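Local atomic coordinates of pectate lyase (Paenibacillus sp. 0602, PDB entry 5GT5), a protein that cleaves polygalacturonate and partly methylated pectin within the chain by beta-elimination, probably with the help of calcium, as a secreted parallel beta-helix lyase of polysaccharide lyase family 1. Residues 60-63 with 64-67; 83-86 with 87-91. The protein carries 1 engineered substitution. All blocks are in the same frame, centred on the assembly; numbering follows the deposited sequence.

Interaction 1 (60-63 with 64-67); sequences LGWN and EIPS
Glu64 curls back over Gly61, and its carboxylate takes the backbone N-H of Gly61, three residues back. CG sits between the backbone N and the carbonyl carbon (chi1 61°), and the chain is extended beyond it, which delivers OE2 to Gly61 N at 2.8 Å. This bond is fairly straight (156° at the hydrogen) and uses the anti lone pair of OE2. The backbone forms a type I beta turn: Trp62 and Asn63 have the required phi and psi, and Glu64 N donates to Gly61 O over 3.0 Å from above the carbonyl plane. Ile65 N lies 3.2 Å from the same Gly61 O, almost in line with the C=O bond (175°), so two donors share one acceptor. Ile65 CG2 packs against Gly61 O, while its CD1 approaches Trp62 CE3 obliquely at 4.1 Å. Water 1 spans the turn, donating to Trp62 O at 2.8 Å and to Ile65 O at 2.9 Å. Outside the turn, Phe74 of strand 74-76 touches both Trp62 and Ile65, and His114 ND1 bonds to Glu64 OE2. With Gly61 N and His114 both on OE2, the carboxylate is probably kept in its charged form and its rotation restrained.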
loop_
_atom_site.group_PDB
_atom_site.type_symbol
_atom_site.label_atom_id
_atom_site.label_comp_id
_atom_site.label_asym_id
_atom_site.label_seq_id
_atom_site.Cartn_x
_atom_site.Cartn_y
_atom_site.Cartn_z
ATOM N N LEU A 60 -16.350 9.537 -25.051
ATOM C CA LEU A 60 -15.065 8.864 -25.185
ATOM C C LEU A 60 -15.107 7.549 -25.977
ATOM O O LEU A 60 -14.203 6.721 -25.893
ATOM C CB LEU A 60 -14.452 8.646 -23.783
ATOM C CG LEU A 60 -14.226 9.910 -22.963
ATOM C CD1 LEU A 60 -13.705 9.549 -21.577
ATOM C CD2 LEU A 60 -13.244 10.852 -23.690
ATOM N N GLY A 61 -16.164 7.352 -26.764
ATOM C CA GLY A 61 -16.235 6.149 -27.586
ATOM C C GLY A 61 -15.168 6.089 -28.664
ATOM O O GLY A 61 -14.765 7.127 -29.206
ATOM N N TRP A 62 -14.728 4.878 -28.986
ATOM C CA TRP A 62 -13.587 4.681 -29.890
ATOM C C TRP A 62 -13.799 5.309 -31.272
ATOM O O TRP A 62 -12.837 5.797 -31.864
ATOM C CB TRP A 62 -13.298 3.195 -30.011
ATOM C CG TRP A 62 -12.081 2.866 -30.775
ATOM C CD1 TRP A 62 -12.033 2.346 -32.031
ATOM C CD2 TRP A 62 -10.731 3.007 -30.338
ATOM N NE1 TRP A 62 -10.720 2.139 -32.400
ATOM C CE2 TRP A 62 -9.905 2.548 -31.372
ATOM C CE3 TRP A 62 -10.131 3.485 -29.158
ATOM C CZ2 TRP A 62 -8.511 2.554 -31.277
ATOM C CZ3 TRP A 62 -8.759 3.479 -29.063
ATOM C CH2 TRP A 62 -7.961 3.014 -30.115
ATOM N N ASN A 63 -15.039 5.321 -31.772
ATOM C CA ASN A 63 -15.333 5.927 -33.082
ATOM C C ASN A 63 -15.617 7.425 -33.087
ATOM O O ASN A 63 -15.727 8.024 -34.162
ATOM C CB ASN A 63 -16.523 5.216 -33.744
ATOM C CG ASN A 63 -16.297 3.742 -33.903
ATOM O OD1 ASN A 63 -15.168 3.295 -34.134
ATOM N ND2 ASN A 63 -17.371 2.962 -33.790
ATOM N N GLU A 64 -15.758 8.052 -31.926
ATOM C CA GLU A 64 -16.061 9.469 -31.883
ATOM C C GLU A 64 -14.907 10.339 -31.433
ATOM O O GLU A 64 -14.960 11.566 -31.570
ATOM C CB GLU A 64 -17.294 9.753 -31.012
ATOM C CG GLU A 64 -17.119 9.312 -29.555
ATOM C CD GLU A 64 -18.354 9.515 -28.706
ATOM O OE1 GLU A 64 -19.331 10.174 -29.155
ATOM O OE2 GLU A 64 -18.333 8.988 -27.546
ATOM N N ILE A 65 -13.901 9.730 -30.830
ATOM C CA ILE A 65 -12.762 10.498 -30.337
ATOM C C ILE A 65 -11.823 10.880 -31.469
ATOM O O ILE A 65 -11.837 10.251 -32.530
ATOM C CB ILE A 65 -12.001 9.749 -29.210
ATOM C CG1 ILE A 65 -11.397 8.446 -29.738
ATOM C CG2 ILE A 65 -12.961 9.533 -28.040
ATOM C CD1 ILE A 65 -10.645 7.564 -28.689
ATOM N N PRO A 66 -11.001 11.919 -31.248
ATOM C CA PRO A 66 -10.044 12.268 -32.304
ATOM C C PRO A 66 -9.069 11.138 -32.577
ATOM O O PRO A 66 -8.757 10.356 -31.662
ATOM C CB PRO A 66 -9.312 13.490 -31.727
ATOM C CG PRO A 66 -10.239 14.074 -30.760
ATOM C CD PRO A 66 -11.028 12.918 -30.169
ATOM N N SER A 67 -8.572 11.045 -33.809
ATOM C CA SER A 67 -7.577 10.036 -34.155
ATOM C C SER A 67 -6.375 10.077 -33.219
ATOM O O SER A 67 -5.830 9.042 -32.877
ATOM C CB SER A 67 -7.086 10.198 -35.602
ATOM O OG SER A 67 -8.158 10.144 -36.527
HETATM O O HOH W 1 -12.647 7.802 -33.785
#

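Interaction 2 (83-86 with 87-91)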
loop_
_atom_site.group_PDB
_atom_site.type_symbol
_atom_site.label_atom_id
_atom_site.label_comp_id
_atom_site.label_asym_id
_atom_site.label_seq_id
_atom_site.Cartn_x
_atom_site.Cartn_y
_atom_site.Cartn_z
ATOM N N HIS A 83 -26.951 -1.353 -28.981
ATOM C CA HIS A 83 -27.467 -0.014 -28.707
ATOM C C HIS A 83 -27.231 0.898 -29.910
ATOM O O HIS A 83 -26.086 1.021 -30.358
ATOM C CB HIS A 83 -26.867 0.621 -27.446
ATOM C CG HIS A 83 -27.702 1.729 -26.891
ATOM N ND1 HIS A 83 -27.901 2.927 -27.561
ATOM C CD2 HIS A 83 -28.430 1.800 -25.755
ATOM C CE1 HIS A 83 -28.710 3.687 -26.842
ATOM N NE2 HIS A 83 -29.054 3.022 -25.747
ATOM N N PRO A 84 -28.299 1.518 -30.428
ATOM C CA PRO A 84 -28.110 2.333 -31.642
ATOM C C PRO A 84 -27.081 3.468 -31.484
ATOM O O PRO A 84 -26.372 3.782 -32.438
ATOM C CB PRO A 84 -29.515 2.889 -31.910
ATOM C CG PRO A 84 -30.243 2.817 -30.606
ATOM C CD PRO A 84 -29.689 1.557 -29.934
ATOM N N VAL A 85 -26.978 4.052 -30.295
ATOM C CA VAL A 85 -26.028 5.138 -30.087
ATOM C C VAL A 85 -24.618 4.579 -30.045
ATOM O O VAL A 85 -23.721 5.106 -30.687
ATOM C CB VAL A 85 -26.345 5.921 -28.812
ATOM C CG1 VAL A 85 -25.242 6.918 -28.491
ATOM C CG2 VAL A 85 -27.693 6.648 -28.944
ATOM N N LEU A 86 -24.421 3.512 -29.275
ATOM C CA LEU A 86 -23.089 2.960 -29.082
ATOM C C LEU A 86 -22.540 2.335 -30.353
ATOM O O LEU A 86 -21.323 2.286 -30.545
ATOM C CB LEU A 86 -23.084 1.975 -27.899
ATOM C CG LEU A 86 -23.496 2.570 -26.555
ATOM C CD1 LEU A 86 -23.374 1.492 -25.470
ATOM C CD2 LEU A 86 -22.574 3.731 -26.210
ATOM N N LYS A 87 -23.425 1.839 -31.225
ATOM C CA LYS A 87 -22.962 1.318 -32.510
ATOM C C LYS A 87 -22.290 2.411 -33.344
ATOM O O LYS A 87 -21.370 2.121 -34.125
ATOM C CB LYS A 87 -24.112 0.662 -33.285
ATOM C CG LYS A 87 -24.493 -0.656 -32.682
ATOM C CD LYS A 87 -25.758 -1.299 -33.256
ATOM C CE LYS A 87 -25.484 -1.924 -34.599
ATOM N NZ LYS A 87 -26.646 -2.743 -35.088
ATOM N N GLN A 88 -22.737 3.656 -33.173
ATOM C CA GLN A 88 -22.111 4.809 -33.815
ATOM C C GLN A 88 -20.879 5.292 -33.074
ATOM O O GLN A 88 -19.835 5.496 -33.684
ATOM C CB GLN A 88 -23.110 5.950 -33.936
ATOM C CG GLN A 88 -24.317 5.625 -34.802
ATOM C CD GLN A 88 -25.353 6.739 -34.761
ATOM O OE1 GLN A 88 -25.034 7.905 -35.022
ATOM N NE2 GLN A 88 -26.595 6.393 -34.420
ATOM N N THR A 89 -21.004 5.497 -31.764
ATOM C CA THR A 89 -19.907 6.093 -31.010
ATOM C C THR A 89 -18.731 5.167 -30.746
ATOM O O THR A 89 -17.599 5.642 -30.562
ATOM C CB THR A 89 -20.370 6.616 -29.652
ATOM O OG1 THR A 89 -20.831 5.510 -28.853
ATOM C CG2 THR A 89 -21.473 7.608 -29.810
ATOM N N GLY A 90 -19.000 3.866 -30.695
ATOM C CA GLY A 90 -18.043 2.892 -30.215
ATOM C C GLY A 90 -17.895 3.043 -28.712
ATOM O O GLY A 90 -18.522 3.901 -28.074
ATOM N N VAL A 91 -17.043 2.199 -28.156
ATOM C CA VAL A 91 -16.789 2.155 -26.714
ATOM C C VAL A 91 -15.286 1.948 -26.539
ATOM O O VAL A 91 -14.684 1.103 -27.194
ATOM C CB VAL A 91 -17.585 1.001 -26.049
ATOM C CG1 VAL A 91 -17.228 0.855 -24.589
ATOM C CG2 VAL A 91 -19.098 1.228 -26.201
#
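The carboxamide of Gln88 reaches back along the helix to Pro84, placing NE2 3.3 Å from Pro84 O. The donor stands above the carbonyl plane, and the oxygen is tilted 28° from the amide plane. The His83 ring takes Val85 N at its edge: ND1 accepts over 3.1 Å with the donor only 3° out of the ring plane. Trp203 stacks with this ring, and its carbonyl oxygen bonds to His83 NE2. His83 is thus the side-chain N-cap of helix 84-89, a short helix between strands 74-76 and 92-97 of the parallel beta-helix fold known for this lyase family. Backbone rungs run from Lys87 N to His83 O (2.9 Å) and Thr89 N to Val85 O (2.9 Å). Thr89 carries OG1 between its backbone N and carbonyl carbon (chi1 64°), which aims the hydroxyl at a lone pair of Gly90 O, 2.9 Å off. OG1 also rests 3.6 Å from Leu86 CD2, while CG2 touches Val85 CG1 at 4.1 Å. With a glycine in place of Thr89, Gly90 O would probably lose its hydroxyl partner and a gap would open beside Val85 and Leu86. Gly90, with positive phi, turns the chain out of the helix, its N reaching Leu86 O at 2.8 Å.

Interaction 1 comes first along the chain, in the loop between strands 58-59 and 74-76; interaction 2 follows on helix 84-89, which leads into strand 92-97. Their centres are about 11 Å apart, and the two elements touch directly: Asn63 N lies 2.8 Å from Thr89 O, a probable hydrogen bond, and Glu64 OE1 packs 3.4 Å from Thr89 CG2. The turn is thereby probably tied to the C-terminal end of the helix. His114 is a shared neighbour, bonded to Glu64 and touched by Leu86. Beyond the helix, the side chain of Val91 is about 10 Å from that of Asp152, a probable calcium ligand.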